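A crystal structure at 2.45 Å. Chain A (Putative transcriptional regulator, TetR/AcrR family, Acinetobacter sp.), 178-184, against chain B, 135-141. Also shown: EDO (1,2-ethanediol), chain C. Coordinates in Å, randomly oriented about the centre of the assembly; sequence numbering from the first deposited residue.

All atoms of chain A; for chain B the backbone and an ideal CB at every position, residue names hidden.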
# COMPACT_ATOMS: atom_id res chain seq x y z
N LEU A 178 -4.78 0.37 -1.63
CA LEU A 178 -3.83 0.02 -2.69
C LEU A 178 -4.51 -0.76 -3.87
O LEU A 178 -4.30 -0.41 -5.02
CB LEU A 178 -2.75 -0.85 -2.06
CG LEU A 178 -1.37 -0.95 -2.62
CD1 LEU A 178 -0.40 -1.47 -1.55
CD2 LEU A 178 -1.44 -1.89 -3.69
N LEU A 179 -5.28 -1.81 -3.58
CA LEU A 179 -5.98 -2.59 -4.62
C LEU A 179 -7.01 -1.75 -5.34
O LEU A 179 -7.14 -1.83 -6.56
CB LEU A 179 -6.68 -3.83 -4.05
CG LEU A 179 -5.77 -4.97 -3.60
CD1 LEU A 179 -6.59 -6.24 -3.25
CD2 LEU A 179 -4.71 -5.33 -4.68
N SER A 180 -7.72 -0.94 -4.59
CA SER A 180 -8.67 0.02 -5.21
C SER A 180 -8.02 0.94 -6.27
O SER A 180 -8.59 1.19 -7.31
CB SER A 180 -9.41 0.84 -4.12
OG SER A 180 -10.14 -0.08 -3.27
N LYS A 181 -6.82 1.40 -6.04
CA LYS A 181 -6.09 2.13 -7.08
C LYS A 181 -5.74 1.26 -8.28
O LYS A 181 -5.86 1.67 -9.44
CB LYS A 181 -4.79 2.72 -6.51
CG LYS A 181 -5.02 3.72 -5.41
CD LYS A 181 -6.17 4.72 -5.78
CE LYS A 181 -5.89 6.17 -5.29
NZ LYS A 181 -7.06 7.05 -5.61
N LEU A 182 -5.29 0.05 -7.99
CA LEU A 182 -4.92 -0.86 -9.04
C LEU A 182 -6.15 -1.19 -9.90
O LEU A 182 -6.03 -1.20 -11.12
CB LEU A 182 -4.36 -2.15 -8.47
CG LEU A 182 -3.79 -3.06 -9.55
CD1 LEU A 182 -2.51 -2.36 -10.14
CD2 LEU A 182 -3.49 -4.50 -9.02
N TYR A 183 -7.28 -1.47 -9.26
CA TYR A 183 -8.56 -1.85 -9.95
C TYR A 183 -9.29 -0.59 -10.44
O TYR A 183 -10.10 -0.65 -11.32
CB TYR A 183 -9.52 -2.53 -9.02
CG TYR A 183 -9.08 -3.83 -8.36
CD1 TYR A 183 -7.88 -4.41 -8.64
CD2 TYR A 183 -9.89 -4.48 -7.41
CE1 TYR A 183 -7.52 -5.63 -8.09
CE2 TYR A 183 -9.51 -5.71 -6.85
CZ TYR A 183 -8.32 -6.25 -7.21
OH TYR A 183 -7.87 -7.42 -6.67
N LYS A 184 -8.98 0.56 -9.91
CA LYS A 184 -9.68 1.76 -10.25
C LYS A 184 -11.13 1.69 -9.87
O LYS A 184 -11.91 2.38 -10.44
CB LYS A 184 -9.54 2.15 -11.73
CG LYS A 184 -8.21 1.94 -12.30
CD LYS A 184 -7.83 2.94 -13.41
CE LYS A 184 -8.72 2.82 -14.65
NZ LYS A 184 -8.32 3.76 -15.81
N UNK B 135 -3.78 -10.99 -12.52
CA UNK B 135 -2.83 -11.69 -11.65
C UNK B 135 -3.20 -11.71 -10.18
O UNK B 135 -3.25 -12.80 -9.56
CB UNK B 135 -1.45 -11.05 -11.79
N UNK B 136 -3.47 -10.52 -9.63
CA UNK B 136 -3.86 -10.40 -8.24
C UNK B 136 -5.13 -11.22 -7.94
O UNK B 136 -5.21 -11.89 -6.93
CB UNK B 136 -4.08 -8.93 -7.89
N UNK B 137 -6.11 -11.15 -8.82
CA UNK B 137 -7.36 -11.85 -8.62
C UNK B 137 -7.20 -13.36 -8.66
O UNK B 137 -7.79 -14.05 -7.85
CB UNK B 137 -8.37 -11.41 -9.68
N UNK B 138 -6.42 -13.87 -9.59
CA UNK B 138 -6.05 -15.31 -9.57
C UNK B 138 -5.36 -15.69 -8.24
O UNK B 138 -5.62 -16.78 -7.66
CB UNK B 138 -5.13 -15.64 -10.74
N UNK B 139 -4.47 -14.80 -7.77
CA UNK B 139 -3.82 -15.03 -6.49
C UNK B 139 -4.81 -15.15 -5.33
O UNK B 139 -4.74 -16.10 -4.56
CB UNK B 139 -2.83 -13.90 -6.21
N UNK B 140 -5.76 -14.20 -5.25
CA UNK B 140 -6.72 -14.18 -4.13
C UNK B 140 -7.59 -15.42 -4.22
O UNK B 140 -7.86 -16.10 -3.22
CB UNK B 140 -7.58 -12.91 -4.15
N UNK B 141 -8.02 -15.71 -5.44
CA UNK B 141 -8.86 -16.88 -5.77
C UNK B 141 -8.22 -18.18 -5.32
O UNK B 141 -8.91 -19.02 -4.73
CB UNK B 141 -9.13 -16.94 -7.28
C1 EDO C . 0.81 -13.01 -9.59
O1 EDO C . -0.16 -14.03 -9.29
C2 EDO C . 0.66 -11.75 -8.74
O2 EDO C . 0.82 -10.53 -9.50

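Chain A presents the last turns of a helix, with Leu A179, Leu A182 and Tyr A183 on the side facing chain B. The chain B segment is helical throughout, and the two helix axes come no closer than 12.3 Å, at 133° between their N-to-C directions. Side chains must therefore bridge the gap.

At position 135 the backbone is helical, and no atom of chain A lies within 5.5 Å of the ideal CB. That CB would, however, sit 3.3 Å from O2 of the 1,2-ethanediol, so the site as occupied here favours a residue without a side chain. It is Gly B135, whose carbonyl O accepts a weak hydrogen bond from EDO O1 at 3.3 Å.

Position 136 points toward chain A. Its ideal CB is 4.3 Å from Tyr A183 OH, 4.6 Å from Leu A182 CD2 and 4.9 Å from Leu A179 CD2. Two leucines and the end of a tyrosine make a largely apolar setting with limited depth, so valine, isoleucine, leucine or perhaps alanine would suit. The residue is Val B136, with chi1 in the t well. Its two methyls diverge: CG1 lies 3.9 Å from Leu A179 CD2 and 3.4 Å from Tyr A183 OH, near the plane of the ring, while CG2 lies 4.0 Å from Leu A182 CD2.

Position 137 points sideways, its ideal CB 5.0 Å from Tyr A183 OH. A long chain could lie over the tyrosine, and its end could be polar; glutamine, arginine, methionine or lysine are all reasonable. Lys B137 lays its chain along the ring: CG approaches Tyr A183 OH at 3.9 Å and CE lies over one face. The closest approach is made by the aliphatic part of the chain, and no hydrogen bond crosses to chain A.

Position 138 is out of reach of chain A, which leaves the choice broad; it is Arg B138. Position 139 is also out of reach, and the visible atoms favour no particular type. It is Leu B139.

Position 140, one turn after Val B136, again points toward chain A, but nothing lies within 5.5 Å of its ideal CB. A long apolar chain such as leucine, methionine or isoleucine could span the space. Ile B140 (chi1 m, chi2 t) extends CD1 to 4.2 Å from Leu A179 CD1 and 4.0 Å from Tyr A183 OH.

Position 141 has no chain A neighbour, and many helix-compatible residues would fit. Ala B141 continues the helix, its N donating to Lys B137 O at 2.9 Å.

Chain B, residues 135-141: GVKRLIA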
# COMPACT_ATOMS: atom_id res chain seq x y z
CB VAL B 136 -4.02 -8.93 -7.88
CG1 VAL B 136 -4.71 -8.75 -6.56
CG2 VAL B 136 -2.63 -8.21 -7.90
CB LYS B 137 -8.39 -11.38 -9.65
CG LYS B 137 -9.22 -10.17 -9.12
CD LYS B 137 -9.93 -9.42 -10.21
CE LYS B 137 -10.96 -8.44 -9.61
NZ LYS B 137 -11.82 -9.05 -8.48
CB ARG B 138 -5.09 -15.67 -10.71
CG ARG B 138 -5.78 -15.94 -12.03
CD ARG B 138 -4.91 -16.79 -12.96
NE ARG B 138 -3.67 -16.10 -13.27
CZ ARG B 138 -3.57 -15.06 -14.10
NH1 ARG B 138 -2.38 -14.51 -14.29
NH2 ARG B 138 -4.63 -14.58 -14.75
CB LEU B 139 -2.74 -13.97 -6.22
CG LEU B 139 -1.94 -14.10 -4.94
CD1 LEU B 139 -1.40 -15.53 -4.75
CD2 LEU B 139 -0.83 -13.05 -4.91
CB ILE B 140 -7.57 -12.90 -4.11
CG1 ILE B 140 -6.66 -11.71 -3.83
CG2 ILE B 140 -8.71 -13.01 -3.08
CD1 ILE B 140 -7.28 -10.32 -4.02
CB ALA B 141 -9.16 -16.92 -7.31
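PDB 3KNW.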